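Local atomic coordinates of eukaryotic translation initiation factor 4 gamma 5 (Trypanosoma cruzi, PDB entry 6OZU), a protein that probably acts in translation initiation as an eIF4G-type scaffold, its all-helical MIF4G domain serving as a binding platform for other initiation factors. Residues Asp45-Gln48 against Val49-Lys53; Ala121-Arg124 against Arg125-Phe128. All coordinates share one frame; numbering follows the deposited sequence.

How the interactions relate
Each contact joins successive turns of one helix within the all-helical MIF4G domain: interaction 1 on helix 40-53, interaction 2 farther along the chain near the start of helix 118-144. Their centres lie 28 Å apart and their nearest atoms about 14 Å, so neither touches the other. What they share is helix 82-112, which receives Phe51 of interaction 1 and Phe128 of interaction 2 at different heights; Phe51 also meets Phe138, a later residue of helix 118-144. Interaction 1 is largely apolar and partly buried, whereas interaction 2 is a surface contact centred on a Glu-Arg salt bridge, where Arg125 also holds a sulfate ion, probably picked up from the crystallisation medium.

Interaction 1: residues Asp45-Gln48 against Val49-Lys53; sequences DVIQ and VIFNK
Ile47 and Phe51 carry the apolar side of this one-turn contact along helix 40-53. They run side by side in the same direction, with Ile47 CG2 4.0 Å from Phe51 CD1 and equally close to CE1, so the methyl sits against the CD1-CE1 bond. Ile47 CG2, anti to the backbone N and beside the carbonyl carbon (CG1 at chi1 -56°), lies where Phe51 comes up from the next turn. Val46 and Ile50 repeat the pattern: Val46 CG1 lies 4.0 Å from Ile50 CD1. All four side chains are buried. Helix 6-17 covers Val46 through Leu7 and Val11, helix 63-76 covers Ile47 and Ile50, and Phe51 packs on helix 82-112 and edge-to-face with Phe138.

The polar framework is the regular i to i+4 backbone bonding of an alpha helix. Val49 N gives to Asp45 O at 2.8 Å, Ile50 N to Val46 O at 3.2 Å, Phe51 N to Ile47 O at 3.0 Å and Asn52 N to Gln48 O at 2.9 Å.

Polar side chains occupy the outer parts of the helix. Asp45 crosses Val49, OD2 standing 3.9 Å from Val49 CG2, but the carboxylate's main partner is His8 ND1 on helix 6-17. Gln48 and Asn52 meet obliquely, their amide planes 53° apart. Gln48 is bent at chi2 (102°), and its NE2 stands 4.0 Å from both OD1 and ND2 of Asn52, so the amides are neighbours without a hydrogen bond between them.

The chemistry is that of an amphipathic helix wedged into the all-helical, HEAT-repeat-like MIF4G fold. Methyl and aromatic groups settle it among four other helices, and backbone N-H groups find their acceptors within the helix. Asp45, probably ionised, would strengthen its link to helix 6-17 if His8 were protonated.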
ATOM      1  N   ASP A  45     -12.273   0.215  14.790  1.00 75.23           N
ATOM      2  CA  ASP A  45     -13.333   0.201  13.787  1.00 74.83           C
ATOM      3  C   ASP A  45     -13.111   1.299  12.747  1.00 75.61           C
ATOM      4  O   ASP A  45     -13.263   1.024  11.561  1.00 75.46           O
ATOM      5  CB  ASP A  45     -14.702   0.349  14.455  1.00 79.74           C
ATOM      6  CG  ASP A  45     -15.849   0.275  13.484  1.00 94.42           C
ATOM      7  OD1 ASP A  45     -16.241  -0.852  13.116  1.00 95.46           O
ATOM      8  OD2 ASP A  45     -16.355   1.342  13.091  1.00103.78           O
ATOM      9  N   VAL A  46     -12.721   2.518  13.181  1.00 69.74           N
ATOM     10  CA  VAL A  46     -12.435   3.653  12.292  1.00 67.20           C
ATOM     11  C   VAL A  46     -11.321   3.279  11.311  1.00 67.38           C
ATOM     12  O   VAL A  46     -11.435   3.552  10.114  1.00 68.01           O
ATOM     13  CB  VAL A  46     -12.093   4.954  13.080  1.00 71.33           C
ATOM     14  CG1 VAL A  46     -11.591   6.065  12.146  1.00 69.78           C
ATOM     15  CG2 VAL A  46     -13.291   5.437  13.887  1.00 73.16           C
ATOM     16  N   ILE A  47     -10.252   2.643  11.823  1.00 60.33           N
ATOM     17  CA  ILE A  47      -9.101   2.245  11.016  1.00 56.14           C
ATOM     18  C   ILE A  47      -9.510   1.112  10.065  1.00 59.26           C
ATOM     19  O   ILE A  47      -9.176   1.196   8.888  1.00 56.15           O
ATOM     20  CB  ILE A  47      -7.835   1.958  11.891  1.00 56.59           C
ATOM     21  CG1 ILE A  47      -7.469   3.172  12.776  1.00 55.76           C
ATOM     22  CG2 ILE A  47      -6.626   1.490  11.061  1.00 54.72           C
ATOM     23  CD1 ILE A  47      -7.298   4.533  12.065  1.00 56.23           C
ATOM     24  N   GLN A  48     -10.305   0.124  10.557  1.00 58.52           N
ATOM     25  CA  GLN A  48     -10.823  -1.013   9.784  1.00 59.09           C
ATOM     26  C   GLN A  48     -11.699  -0.515   8.616  1.00 64.71           C
ATOM     27  O   GLN A  48     -11.536  -0.985   7.493  1.00 65.26           O
ATOM     28  CB  GLN A  48     -11.604  -1.979  10.708  1.00 62.78           C
ATOM     29  CG  GLN A  48     -12.165  -3.238  10.026  1.00 85.86           C
ATOM     30  CD  GLN A  48     -11.360  -4.499  10.287  1.00110.44           C
ATOM     31  OE1 GLN A  48     -11.033  -4.843  11.432  1.00105.92           O
ATOM     32  NE2 GLN A  48     -11.044  -5.234   9.225  1.00107.99           N
ATOM     33  N   VAL A  49     -12.582   0.467   8.876  1.00 62.31           N
ATOM     34  CA  VAL A  49     -13.486   1.077   7.894  1.00 62.24           C
ATOM     35  C   VAL A  49     -12.712   1.723   6.743  1.00 66.21           C
ATOM     36  O   VAL A  49     -12.991   1.425   5.578  1.00 67.48           O
ATOM     37  CB  VAL A  49     -14.499   2.051   8.580  1.00 67.22           C
ATOM     38  CG1 VAL A  49     -15.126   3.036   7.587  1.00 67.69           C
ATOM     39  CG2 VAL A  49     -15.578   1.272   9.297  1.00 68.09           C
ATOM     40  N   ILE A  50     -11.738   2.591   7.067  1.00 60.82           N
ATOM     41  CA  ILE A  50     -10.927   3.278   6.062  1.00 58.52           C
ATOM     42  C   ILE A  50     -10.119   2.254   5.237  1.00 61.73           C
ATOM     43  O   ILE A  50     -10.101   2.351   4.005  1.00 62.08           O
ATOM     44  CB  ILE A  50     -10.038   4.389   6.710  1.00 61.35           C
ATOM     45  CG1 ILE A  50     -10.902   5.417   7.505  1.00 62.08           C
ATOM     46  CG2 ILE A  50      -9.155   5.078   5.651  1.00 61.09           C
ATOM     47  CD1 ILE A  50     -10.174   6.311   8.461  1.00 57.76           C
ATOM     48  N   PHE A  51      -9.503   1.248   5.909  1.00 55.99           N
ATOM     49  CA  PHE A  51      -8.706   0.208   5.252  1.00 52.90           C
ATOM     50  C   PHE A  51      -9.535  -0.700   4.300  1.00 58.46           C
ATOM     51  O   PHE A  51      -9.017  -1.090   3.250  1.00 56.41           O
ATOM     52  CB  PHE A  51      -7.903  -0.599   6.274  1.00 53.28           C
ATOM     53  CG  PHE A  51      -6.526  -0.036   6.574  1.00 52.67           C
ATOM     54  CD1 PHE A  51      -6.377   1.236   7.119  1.00 55.12           C
ATOM     55  CD2 PHE A  51      -5.385  -0.798   6.356  1.00 52.22           C
ATOM     56  CE1 PHE A  51      -5.107   1.755   7.383  1.00 54.51           C
ATOM     57  CE2 PHE A  51      -4.116  -0.287   6.649  1.00 53.71           C
ATOM     58  CZ  PHE A  51      -3.987   0.984   7.160  1.00 51.73           C
ATOM     59  N   ASN A  52     -10.825  -0.972   4.634  1.00 58.05           N
ATOM     60  CA  ASN A  52     -11.713  -1.766   3.773  1.00 58.52           C
ATOM     61  C   ASN A  52     -12.175  -0.974   2.538  1.00 62.33           C
ATOM     62  O   ASN A  52     -12.122  -1.488   1.411  1.00 60.06           O
ATOM     63  CB  ASN A  52     -12.892  -2.335   4.551  1.00 62.82           C
ATOM     64  CG  ASN A  52     -12.549  -3.495   5.462  1.00 87.09           C
ATOM     65  OD1 ASN A  52     -11.471  -4.104   5.374  1.00 84.41           O
ATOM     66  ND2 ASN A  52     -13.473  -3.841   6.352  1.00 79.12           N
ATOM     67  N   LYS A  53     -12.556   0.303   2.746  1.00 60.37           N
ATOM     68  CA  LYS A  53     -12.959   1.215   1.676  1.00 60.65           C
ATOM     69  C   LYS A  53     -11.774   1.453   0.713  1.00 65.07           C
ATOM     70  O   LYS A  53     -11.975   1.608  -0.492  1.00 65.11           O
ATOM     71  CB  LYS A  53     -13.509   2.538   2.285  1.00 64.46           C
ATOM     72  CG  LYS A  53     -14.011   3.613   1.294  1.00 87.58           C
ATOM     73  CD  LYS A  53     -15.345   3.278   0.580  1.00 97.15           C
ATOM     74  CE  LYS A  53     -16.384   4.379   0.675  1.00102.02           C
ATOM     75  NZ  LYS A  53     -16.101   5.520  -0.235  1.00105.35           N
TER

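Interaction 2: residues Ala121-Arg124 against Arg125-Phe128; sequences AEQR and RLIF
Two successive turns of a surface helix meet here, near the start of helix 118-144 in the all-helical MIF4G domain, and their main side-chain link is an i to i+3 salt bridge between Glu122 and Arg125. Backbone bonds of the i to i+4 kind hold the turns together, among them Arg125 N to Ala121 O at 3.0 Å and Phe128 N to Arg124 O, also 3.0 Å.

Arg125 runs back along the helix, extended from CG to NE, and its CG and CD pass over Ala121 O before the guanidinium arrives beside Ala121 CB. Glu122, bent at chi2 (-58°), crosses it obliquely, the carboxylate and guanidinium planes 43° apart. The pairing is therefore a single long contact through one oxygen instead of a flat two-pronged one. The other end of the guanidinium, NH2, has further partners, Glu110 and a sulfate that is probably a crystallisation ion; with Glu122 they balance its charge and would help fix its position.

Arg124 turns elsewhere, to a salt bridge with Glu112, while Phe128 leads off to helix 82-112. On the outer surface Gln123 lies alongside Leu126, NE2 3.9 Å from CD2, and Ile127 CG1 rests 3.2 Å from Gln123 O. In the salt bridge itself, Glu122 OE1 stands 3.6 Å from Arg125 NH1 and, nearer still, 3.3 Å from Arg125 CD.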
ATOM      1  N   ALA A 121      -7.053 -21.590 -15.947  1.00 67.20           N
ATOM      2  CA  ALA A 121      -6.096 -21.119 -14.955  1.00 65.75           C
ATOM      3  C   ALA A 121      -5.746 -19.666 -15.283  1.00 64.89           C
ATOM      4  O   ALA A 121      -5.676 -18.829 -14.382  1.00 64.16           O
ATOM      5  CB  ALA A 121      -4.849 -21.988 -14.998  1.00 67.03           C
ATOM      6  N   GLU A 122      -5.590 -19.366 -16.587  1.00 57.87           N
ATOM      7  CA  GLU A 122      -5.288 -18.031 -17.086  1.00 55.61           C
ATOM      8  C   GLU A 122      -6.402 -17.030 -16.845  1.00 54.95           C
ATOM      9  O   GLU A 122      -6.129 -15.925 -16.375  1.00 54.36           O
ATOM     10  CB  GLU A 122      -4.882 -18.070 -18.557  1.00 57.19           C
ATOM     11  CG  GLU A 122      -3.378 -18.154 -18.759  1.00 74.77           C
ATOM     12  CD  GLU A 122      -2.554 -17.032 -18.145  1.00101.50           C
ATOM     13  OE1 GLU A 122      -1.923 -17.294 -17.094  1.00 77.04           O
ATOM     14  OE2 GLU A 122      -2.538 -15.907 -18.700  1.00101.86           O
ATOM     15  N   GLN A 123      -7.653 -17.422 -17.113  1.00 48.97           N
ATOM     16  CA  GLN A 123      -8.805 -16.560 -16.862  1.00 47.65           C
ATOM     17  C   GLN A 123      -9.015 -16.297 -15.366  1.00 51.40           C
ATOM     18  O   GLN A 123      -9.361 -15.176 -14.992  1.00 51.50           O
ATOM     19  CB  GLN A 123     -10.066 -17.130 -17.515  1.00 49.61           C
ATOM     20  CG  GLN A 123     -11.247 -16.152 -17.579  1.00 51.67           C
ATOM     21  CD  GLN A 123     -11.041 -14.973 -18.499  1.00 61.72           C
ATOM     22  OE1 GLN A 123     -10.379 -15.059 -19.544  1.00 56.92           O
ATOM     23  NE2 GLN A 123     -11.642 -13.854 -18.138  1.00 51.01           N
ATOM     24  N   ARG A 124      -8.765 -17.310 -14.512  1.00 48.19           N
ATOM     25  CA  ARG A 124      -8.855 -17.191 -13.054  1.00 48.64           C
ATOM     26  C   ARG A 124      -7.769 -16.238 -12.514  1.00 51.33           C
ATOM     27  O   ARG A 124      -8.030 -15.475 -11.586  1.00 50.87           O
ATOM     28  CB  ARG A 124      -8.779 -18.578 -12.386  1.00 50.41           C
ATOM     29  CG  ARG A 124      -9.986 -19.485 -12.652  1.00 55.54           C
ATOM     30  CD  ARG A 124     -11.202 -19.082 -11.842  1.00 81.96           C
ATOM     31  NE  ARG A 124     -10.897 -18.924 -10.418  1.00 96.50           N
ATOM     32  CZ  ARG A 124     -11.382 -19.693  -9.450  1.00108.16           C
ATOM     33  NH1 ARG A 124     -12.221 -20.682  -9.734  1.00 96.40           N
ATOM     34  NH2 ARG A 124     -11.052 -19.461  -8.188  1.00 90.75           N
ATOM     35  N   ARG A 125      -6.576 -16.265 -13.129  1.00 48.94           N
ATOM     36  CA  ARG A 125      -5.436 -15.381 -12.835  1.00 48.51           C
ATOM     37  C   ARG A 125      -5.773 -13.902 -13.156  1.00 49.77           C
ATOM     38  O   ARG A 125      -5.395 -13.012 -12.387  1.00 47.89           O
ATOM     39  CB  ARG A 125      -4.209 -15.828 -13.633  1.00 49.25           C
ATOM     40  CG  ARG A 125      -3.355 -16.846 -12.915  1.00 60.73           C
ATOM     41  CD  ARG A 125      -2.324 -17.432 -13.864  1.00 74.91           C
ATOM     42  NE  ARG A 125      -1.341 -18.263 -13.168  1.00 94.96           N
ATOM     43  CZ  ARG A 125      -0.928 -19.451 -13.599  1.00118.96           C
ATOM     44  NH1 ARG A 125      -1.392 -19.949 -14.741  1.00107.74           N
ATOM     45  NH2 ARG A 125      -0.041 -20.144 -12.900  1.00113.34           N
ATOM     46  N   LEU A 126      -6.495 -13.653 -14.280  1.00 45.38           N
ATOM     47  CA  LEU A 126      -6.947 -12.317 -14.696  1.00 44.25           C
ATOM     48  C   LEU A 126      -8.016 -11.774 -13.748  1.00 49.10           C
ATOM     49  O   LEU A 126      -7.962 -10.595 -13.380  1.00 50.29           O
ATOM     50  CB  LEU A 126      -7.436 -12.329 -16.154  1.00 44.31           C
ATOM     51  CG  LEU A 126      -8.076 -11.031 -16.714  1.00 49.76           C
ATOM     52  CD1 LEU A 126      -7.067  -9.897 -16.853  1.00 49.52           C
ATOM     53  CD2 LEU A 126      -8.694 -11.282 -18.042  1.00 51.26           C
ATOM     54  N   ILE A 127      -8.974 -12.639 -13.336  1.00 44.48           N
ATOM     55  CA  ILE A 127     -10.047 -12.287 -12.404  1.00 44.07           C
ATOM     56  C   ILE A 127      -9.432 -11.872 -11.064  1.00 47.25           C
ATOM     57  O   ILE A 127      -9.870 -10.887 -10.461  1.00 48.66           O
ATOM     58  CB  ILE A 127     -11.060 -13.470 -12.251  1.00 47.74           C
ATOM     59  CG1 ILE A 127     -11.810 -13.739 -13.582  1.00 48.39           C
ATOM     60  CG2 ILE A 127     -12.058 -13.231 -11.094  1.00 44.81           C
ATOM     61  CD1 ILE A 127     -12.490 -15.137 -13.664  1.00 53.60           C
ATOM     62  N   PHE A 128      -8.412 -12.617 -10.618  1.00 41.74           N
ATOM     63  CA  PHE A 128      -7.724 -12.353  -9.368  1.00 41.79           C
ATOM     64  C   PHE A 128      -6.937 -11.059  -9.400  1.00 47.31           C
ATOM     65  O   PHE A 128      -7.025 -10.283  -8.457  1.00 49.58           O
ATOM     66  CB  PHE A 128      -6.854 -13.545  -8.943  1.00 43.77           C
ATOM     67  CG  PHE A 128      -6.241 -13.374  -7.570  1.00 45.78           C
ATOM     68  CD1 PHE A 128      -7.011 -13.512  -6.423  1.00 48.87           C
ATOM     69  CD2 PHE A 128      -4.897 -13.037  -7.428  1.00 47.75           C
ATOM     70  CE1 PHE A 128      -6.451 -13.309  -5.163  1.00 50.15           C
ATOM     71  CE2 PHE A 128      -4.335 -12.849  -6.169  1.00 49.94           C
ATOM     72  CZ  PHE A 128      -5.111 -12.990  -5.048  1.00 50.02           C
TER